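Local coordinates for uncharacterized protein Rv2277c (Mycobacterium tuberculosis, PDB 5VUG), which carries a glycerophosphoryl diester phosphodiesterase domain of TIM-barrel type and probably hydrolyses phosphoric diesters, at the interface of chains A and B. Sequence-based numbering; all coordinates share one arbitrary frame. Chains: chain A/B, Uncharacterized protein Rv2277c.

Contact 1: the interface of chains A and B. Residues chain A 214-216, 221-223; chain B 156, 176, 180, 204, 208, 210.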
loop_
_atom_site.group_PDB
_atom_site.type_symbol
_atom_site.label_atom_id
_atom_site.label_comp_id
_atom_site.label_asym_id
_atom_site.label_seq_id
_atom_site.Cartn_x
_atom_site.Cartn_y
_atom_site.Cartn_z
ATOM N N GLU A 214 -8.249 0.650 -0.290
ATOM C CA GLU A 214 -9.110 -0.469 -0.649
ATOM C C GLU A 214 -10.495 0.064 -0.999
ATOM O O GLU A 214 -10.946 1.069 -0.444
ATOM C CB GLU A 214 -9.205 -1.509 0.483
ATOM C CG GLU A 214 -9.862 -1.007 1.763
ATOM C CD GLU A 214 -10.186 -2.130 2.739
ATOM O OE1 GLU A 214 -10.443 -3.265 2.289
ATOM O OE2 GLU A 214 -10.205 -1.878 3.963
ATOM N N GLU A 215 -11.167 -0.607 -1.933
ATOM C CA GLU A 215 -12.470 -0.176 -2.424
ATOM C C GLU A 215 -13.574 -1.069 -1.875
ATOM O O GLU A 215 -13.417 -2.293 -1.808
ATOM C CB GLU A 215 -12.501 -0.214 -3.950
ATOM C CG GLU A 215 -11.549 0.771 -4.601
ATOM C CD GLU A 215 -11.965 2.218 -4.380
ATOM O OE1 GLU A 215 -13.170 2.462 -4.128
ATOM O OE2 GLU A 215 -11.086 3.107 -4.455
ATOM N N PHE A 216 -14.692 -0.452 -1.489
ATOM C CA PHE A 216 -15.887 -1.163 -1.043
ATOM C C PHE A 216 -16.995 -1.023 -2.081
ATOM O O PHE A 216 -16.827 -0.381 -3.125
ATOM C CB PHE A 216 -16.367 -0.634 0.310
ATOM C CG PHE A 216 -15.320 -0.675 1.381
ATOM C CD1 PHE A 216 -14.746 -1.879 1.759
ATOM C CD2 PHE A 216 -14.912 0.490 2.016
ATOM C CE1 PHE A 216 -13.780 -1.923 2.741
ATOM C CE2 PHE A 216 -13.939 0.451 3.007
ATOM C CZ PHE A 216 -13.372 -0.760 3.367
ATOM N N GLY A 221 -11.569 2.736 1.768
ATOM C CA GLY A 221 -10.803 2.898 2.993
ATOM C C GLY A 221 -9.361 3.199 2.649
ATOM O O GLY A 221 -8.791 2.593 1.746
ATOM N N ILE A 222 -8.777 4.150 3.377
ATOM C CA ILE A 222 -7.434 4.646 3.087
ATOM C C ILE A 222 -6.587 4.594 4.352
ATOM O O ILE A 222 -7.055 4.948 5.442
ATOM C CB ILE A 222 -7.462 6.087 2.527
ATOM C CG1 ILE A 222 -8.404 6.193 1.325
ATOM C CG2 ILE A 222 -6.056 6.528 2.124
ATOM C CD1 ILE A 222 -8.884 7.613 1.041
ATOM N N SER A 223 -5.334 4.168 4.204
ATOM C CA SER A 223 -4.361 4.193 5.290
ATOM C C SER A 223 -3.081 4.854 4.808
ATOM O O SER A 223 -2.557 4.502 3.746
ATOM C CB SER A 223 -4.040 2.780 5.784
ATOM O OG SER A 223 -5.212 2.139 6.253
ATOM N N THR B 156 -17.556 -2.107 8.005
ATOM C CA THR B 156 -16.404 -1.494 7.341
ATOM C C THR B 156 -16.311 0.010 7.598
ATOM O O THR B 156 -15.267 0.609 7.305
ATOM C CB THR B 156 -16.451 -1.720 5.824
ATOM O OG1 THR B 156 -17.643 -1.123 5.301
ATOM C CG2 THR B 156 -16.425 -3.221 5.467
ATOM N N ARG B 176 -12.596 -1.099 11.070
ATOM C CA ARG B 176 -11.761 -1.566 9.968
ATOM C C ARG B 176 -10.588 -0.619 9.718
ATOM O O ARG B 176 -9.482 -1.066 9.393
ATOM C CB ARG B 176 -12.602 -1.774 8.707
ATOM C CG ARG B 176 -11.839 -2.392 7.541
ATOM C CD ARG B 176 -12.796 -2.770 6.432
ATOM N NE ARG B 176 -12.146 -3.458 5.318
ATOM C CZ ARG B 176 -12.342 -4.742 5.024
ATOM N NH1 ARG B 176 -13.156 -5.495 5.767
ATOM N NH2 ARG B 176 -11.729 -5.274 3.981
ATOM N N ARG B 180 -6.927 -2.234 9.580
ATOM C CA ARG B 180 -6.162 -2.105 8.340
ATOM C C ARG B 180 -4.845 -1.372 8.568
ATOM O O ARG B 180 -3.811 -1.748 8.001
ATOM C CB ARG B 180 -6.991 -1.376 7.277
ATOM C CG ARG B 180 -6.340 -1.344 5.883
ATOM C CD ARG B 180 -7.171 -0.562 4.848
ATOM N NE ARG B 180 -7.473 0.773 5.356
ATOM C CZ ARG B 180 -8.683 1.188 5.728
ATOM N NH1 ARG B 180 -9.744 0.394 5.595
ATOM N NH2 ARG B 180 -8.830 2.406 6.228
ATOM N N PHE B 204 -10.031 -9.336 8.606
ATOM C CA PHE B 204 -9.606 -8.828 7.308
ATOM C C PHE B 204 -9.444 -10.015 6.377
ATOM O O PHE B 204 -9.168 -11.125 6.834
ATOM C CB PHE B 204 -8.278 -8.062 7.391
ATOM C CG PHE B 204 -8.161 -6.955 6.386
ATOM C CD1 PHE B 204 -8.790 -5.739 6.601
ATOM C CD2 PHE B 204 -7.413 -7.122 5.232
ATOM C CE1 PHE B 204 -8.682 -4.710 5.676
ATOM C CE2 PHE B 204 -7.299 -6.094 4.299
ATOM C CZ PHE B 204 -7.937 -4.887 4.527
ATOM N N ARG B 208 -6.289 -9.349 -0.450
ATOM C CA ARG B 208 -7.042 -8.119 -0.662
ATOM C C ARG B 208 -6.366 -7.274 -1.728
ATOM O O ARG B 208 -5.194 -6.908 -1.583
ATOM C CB ARG B 208 -7.163 -7.326 0.643
ATOM C CG ARG B 208 -8.088 -6.110 0.536
ATOM C CD ARG B 208 -9.549 -6.532 0.416
ATOM N NE ARG B 208 -10.455 -5.396 0.581
ATOM C CZ ARG B 208 -11.306 -4.957 -0.343
ATOM N NH1 ARG B 208 -11.396 -5.560 -1.524
ATOM N NH2 ARG B 208 -12.083 -3.914 -0.079
ATOM N N VAL B 210 -5.448 -3.910 -3.252
ATOM C CA VAL B 210 -5.321 -2.528 -2.812
ATOM C C VAL B 210 -4.572 -1.740 -3.878
ATOM O O VAL B 210 -3.998 -2.298 -4.812
ATOM C CB VAL B 210 -4.622 -2.397 -1.441
ATOM C CG1 VAL B 210 -5.437 -3.102 -0.366
ATOM C CG2 VAL B 210 -3.208 -2.947 -1.497
#

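Contact 2: the interface of chains A and B. Residues chain A 181, 184-185, 187-188, 210-212, 229; chain B 184, 188, 210-212, 225, 229.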
loop_
_atom_site.group_PDB
_atom_site.type_symbol
_atom_site.label_atom_id
_atom_site.label_comp_id
_atom_site.label_asym_id
_atom_site.label_seq_id
_atom_site.Cartn_x
_atom_site.Cartn_y
_atom_site.Cartn_z
ATOM N N GLN A 181 6.456 -1.668 -8.200
ATOM C CA GLN A 181 5.571 -2.828 -8.254
ATOM C C GLN A 181 6.248 -4.063 -7.671
ATOM O O GLN A 181 5.650 -4.800 -6.879
ATOM C CB GLN A 181 5.168 -3.089 -9.701
ATOM C CG GLN A 181 4.189 -4.233 -9.841
ATOM C CD GLN A 181 2.812 -3.849 -9.359
ATOM O OE1 GLN A 181 2.180 -2.941 -9.907
ATOM N NE2 GLN A 181 2.342 -4.518 -8.318
ATOM N N PHE A 184 6.621 -3.697 -3.817
ATOM C CA PHE A 184 5.372 -3.850 -3.085
ATOM C C PHE A 184 4.812 -5.263 -3.198
ATOM O O PHE A 184 4.219 -5.766 -2.234
ATOM C CB PHE A 184 4.363 -2.764 -3.468
ATOM C CG PHE A 184 4.546 -1.490 -2.686
ATOM C CD1 PHE A 184 4.090 -1.402 -1.374
ATOM C CD2 PHE A 184 5.209 -0.401 -3.234
ATOM C CE1 PHE A 184 4.269 -0.242 -0.631
ATOM C CE2 PHE A 184 5.391 0.769 -2.493
ATOM C CZ PHE A 184 4.914 0.843 -1.190
ATOM N N ASN A 185 4.989 -5.930 -4.340
ATOM C CA ASN A 185 4.612 -7.343 -4.395
ATOM C C ASN A 185 5.410 -8.155 -3.381
ATOM O O ASN A 185 4.850 -8.980 -2.649
ATOM C CB ASN A 185 4.797 -7.906 -5.807
ATOM C CG ASN A 185 3.582 -7.678 -6.698
ATOM O OD1 ASN A 185 2.447 -7.605 -6.218
ATOM N ND2 ASN A 185 3.816 -7.570 -8.008
ATOM N N ALA A 187 6.785 -7.105 -0.564
ATOM C CA ALA A 187 6.426 -6.733 0.801
ATOM C C ALA A 187 5.041 -7.244 1.177
ATOM O O ALA A 187 4.803 -7.616 2.332
ATOM C CB ALA A 187 6.488 -5.214 0.964
ATOM N N LEU A 188 4.108 -7.257 0.227
ATOM C CA LEU A 188 2.717 -7.515 0.570
ATOM C C LEU A 188 2.246 -8.926 0.248
ATOM O O LEU A 188 1.287 -9.390 0.874
ATOM C CB LEU A 188 1.786 -6.472 -0.077
ATOM C CG LEU A 188 1.978 -5.033 0.408
ATOM C CD1 LEU A 188 1.131 -4.069 -0.414
ATOM C CD2 LEU A 188 1.621 -4.926 1.887
ATOM N N VAL A 210 3.524 6.308 1.826
ATOM C CA VAL A 210 2.578 5.946 0.780
ATOM C C VAL A 210 1.170 5.980 1.357
ATOM O O VAL A 210 0.968 6.074 2.567
ATOM C CB VAL A 210 2.880 4.569 0.150
ATOM C CG1 VAL A 210 4.249 4.582 -0.514
ATOM C CG2 VAL A 210 2.792 3.465 1.189
ATOM N N THR A 211 0.183 5.924 0.473
ATOM C CA THR A 211 -1.185 5.688 0.907
ATOM C C THR A 211 -1.667 4.388 0.292
ATOM O O THR A 211 -1.376 4.093 -0.870
ATOM C CB THR A 211 -2.148 6.820 0.530
ATOM O OG1 THR A 211 -2.368 6.813 -0.885
ATOM C CG2 THR A 211 -1.595 8.156 0.956
ATOM N N VAL A 212 -2.386 3.608 1.087
ATOM C CA VAL A 212 -2.964 2.345 0.650
ATOM C C VAL A 212 -4.471 2.518 0.628
ATOM O O VAL A 212 -5.058 2.951 1.626
ATOM C CB VAL A 212 -2.566 1.209 1.605
ATOM C CG1 VAL A 212 -3.286 -0.061 1.219
ATOM C CG2 VAL A 212 -1.054 1.005 1.578
ATOM N N LEU A 229 10.947 -0.928 2.224
ATOM C CA LEU A 229 10.774 -1.963 1.209
ATOM C C LEU A 229 12.020 -2.786 0.924
ATOM O O LEU A 229 11.903 -3.855 0.311
ATOM C CB LEU A 229 10.286 -1.335 -0.099
ATOM C CG LEU A 229 8.894 -0.713 0.029
ATOM C CD1 LEU A 229 8.613 0.142 -1.194
ATOM C CD2 LEU A 229 7.818 -1.789 0.204
ATOM N N PHE B 184 -1.205 -3.053 7.830
ATOM C CA PHE B 184 -0.288 -2.485 6.851
ATOM C C PHE B 184 0.992 -1.970 7.497
ATOM O O PHE B 184 2.068 -2.068 6.891
ATOM C CB PHE B 184 -0.985 -1.445 5.970
ATOM C CG PHE B 184 -1.700 -2.056 4.794
ATOM C CD1 PHE B 184 -0.983 -2.470 3.676
ATOM C CD2 PHE B 184 -3.073 -2.260 4.817
ATOM C CE1 PHE B 184 -1.623 -3.055 2.591
ATOM C CE2 PHE B 184 -3.724 -2.846 3.728
ATOM C CZ PHE B 184 -2.992 -3.239 2.614
ATOM N N LEU B 188 4.480 -3.446 6.136
ATOM C CA LEU B 188 5.345 -2.533 5.403
ATOM C C LEU B 188 6.493 -1.964 6.226
ATOM O O LEU B 188 7.506 -1.567 5.640
ATOM C CB LEU B 188 4.530 -1.398 4.756
ATOM C CG LEU B 188 3.537 -1.839 3.677
ATOM C CD1 LEU B 188 2.670 -0.668 3.229
ATOM C CD2 LEU B 188 4.284 -2.432 2.488
ATOM N N VAL B 210 -5.448 -3.910 -3.252
ATOM C CA VAL B 210 -5.321 -2.528 -2.812
ATOM C C VAL B 210 -4.572 -1.740 -3.878
ATOM O O VAL B 210 -3.998 -2.298 -4.812
ATOM C CB VAL B 210 -4.622 -2.397 -1.441
ATOM C CG1 VAL B 210 -5.437 -3.102 -0.366
ATOM C CG2 VAL B 210 -3.208 -2.947 -1.497
ATOM N N THR B 211 -4.600 -0.421 -3.745
ATOM C CA THR B 211 -3.717 0.420 -4.538
ATOM C C THR B 211 -2.794 1.171 -3.597
ATOM O O THR B 211 -3.215 1.629 -2.532
ATOM C CB THR B 211 -4.464 1.419 -5.428
ATOM O OG1 THR B 211 -5.056 2.438 -4.615
ATOM C CG2 THR B 211 -5.530 0.723 -6.235
ATOM N N VAL B 212 -1.532 1.275 -3.990
ATOM C CA VAL B 212 -0.522 1.998 -3.232
ATOM C C VAL B 212 -0.136 3.222 -4.040
ATOM O O VAL B 212 0.202 3.100 -5.223
ATOM C CB VAL B 212 0.707 1.108 -2.982
ATOM C CG1 VAL B 212 1.798 1.915 -2.321
ATOM C CG2 VAL B 212 0.320 -0.091 -2.121
ATOM N N VAL B 225 -1.769 -3.839 -6.093
ATOM C CA VAL B 225 -1.076 -4.933 -5.417
ATOM C C VAL B 225 -2.093 -5.750 -4.642
ATOM O O VAL B 225 -2.997 -5.196 -4.010
ATOM C CB VAL B 225 0.001 -4.415 -4.435
ATOM C CG1 VAL B 225 0.864 -5.573 -3.903
ATOM C CG2 VAL B 225 0.877 -3.350 -5.084
ATOM N N LEU B 229 -2.081 -10.121 4.345
ATOM C CA LEU B 229 -1.672 -9.379 5.534
ATOM C C LEU B 229 -1.590 -10.212 6.803
ATOM O O LEU B 229 -0.983 -9.755 7.780
ATOM C CB LEU B 229 -2.628 -8.208 5.772
ATOM C CG LEU B 229 -2.572 -7.165 4.654
ATOM C CD1 LEU B 229 -3.744 -6.210 4.802
ATOM C CD2 LEU B 229 -1.242 -6.406 4.668
HETATM O O HOH W 1 -3.622 4.514 -2.683
#

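Contact 1: the interface of chains A and B
In this TIM-barrel domain of the glycerophosphodiester phosphodiesterase family, the hairpin of strands 208-215 and 220-227 of chain A reaches over to chain B, where the carboxylate of A:Glu214 enters a cluster of three arginines. Its first torsion (64°) puts CG in the crowded position between the backbone N and the carbonyl carbon, and the chain then runs out extended.

B:Arg176, from the start of helix 176-189, is extended from CG to NE and grips the carboxylate side-on, one nitrogen to each oxygen. NH2 meets the syn lone pair of OE1 of A:Glu214 at 2.9 Å, while NE approaches OE2 from above the carboxylate plane in a nearly straight bond of 2.8 Å. CD1 of B:Phe204 lies over the centre of one guanidinium face and probably helps to fix its rotation. B:Arg208, bent at chi2, crosses A:Glu214 at about a right angle and directs both NE and NH2 to OE1; its NE, 2.7 Å from OE1 of A:Glu214, arrives almost along the C-O axis. The same NH2 also donates to the backbone O of A:Glu215 (2.7 Å). From the other end, B:Arg180 comes tip to tip, and its NH1 takes the anti lone pair of OE2 of A:Glu214 at 2.8 Å. A bend at chi3 (53°) turns its NE to the hydroxyl OG of A:Ser223, 2.8 Å away, as the guanidinium lies flat against the backbone of A:Gly221. At least five bonds grip the carboxylate, three to OE1 and two to OE2, and the surrounding positive charge would favour its ionised form.

Around A:Phe216 the contact is made by van der Waals touch and not by hydrogen bonds, and most carbon contacts are wider. Its ring meets B:Arg176 tip to tip, the two planes nearly perpendicular, with CZ 3.7 Å from CD of B:Arg176. B:Thr156 lies over one face toward the rim, its methyl CG2 4.0 Å from CE1 of A:Phe216.

Contact 2: the interface of chains A and B
The side chains of A:Leu188 and B:Leu188 cross obliquely at the centre of this two-fold interface, their CD2 methyls 3.7 Å apart. Each Leu188 sits near the end of helix 176-189, with CG anti to the carbonyl carbon (chi1 -64°), and crosses the partner's Phe184 at about a right angle, so that CD2 of B:Leu188 lies 3.8 Å from CE1 of A:Phe184.

Each phenylalanine ring is clamped between the two chains. CG1 of B:Val212 sits over one face of A:Phe184, displaced toward the rim and 3.5 Å from CZ, in a CH-pi contact; CD2 of A:Leu229 covers the middle of the opposite face from within the same chain. The exchanged set, A:Val212 against B:Phe184 and B:Leu229, repeats the clamp. Val212 can do this because its CG1 is anti to the backbone N (chi1 174°), which points that methyl at the ring and also brings it obliquely against the partner's Val210, with CB of A:Val210 3.8 Å from CG1 of B:Val212. Its other branch turns toward the two-fold axis, where the CG2 methyls of A:Val212 and B:Val212 face each other at 4.1 Å. Strands 208-215 of the two chains run antiparallel past each other here, with no direct N-O bond between them, and the carbonyl O of each Thr211 faces CA of the partner's Val212.

Farther out, B:Val225 on strand 220-227 packs against helix 176-189 of chain A. Its CG1 lies 3.8 Å from CD1 of A:Leu188 and also faces the amide oxygen of A:Asn185, whereas CG2 rests against CB of A:Phe184 and beside the side-chain amide of A:Gln181. These amides contribute contact but no direct polar bond across the chains.

At the polar rim, one water joins the subunits: it lies 2.9 Å from the carbonyl O of both A:Thr211 and B:Thr211, and 3.2 Å from the hydroxyl OG1 of each.

Contact 1 and contact 2 lie about 12 Å apart, measured between the centres of their C-alpha atoms, and meet at B:Val210. Both draw on the same elements: helix 176-189 and the strands 208-215 and 220-227. The middle of strand 208-215 serves the apolar core, while its two ends, Arg208 from one chain and Glu214 from the other, serve the charged cluster. Because the interface is two-fold symmetric, contact 1 has a twin with the chains exchanged, so that polar clusters flank the apolar patch around the axis. This combination would fix the register of the paired strands, although the structure alone does not show whether the dimer forms in the cell.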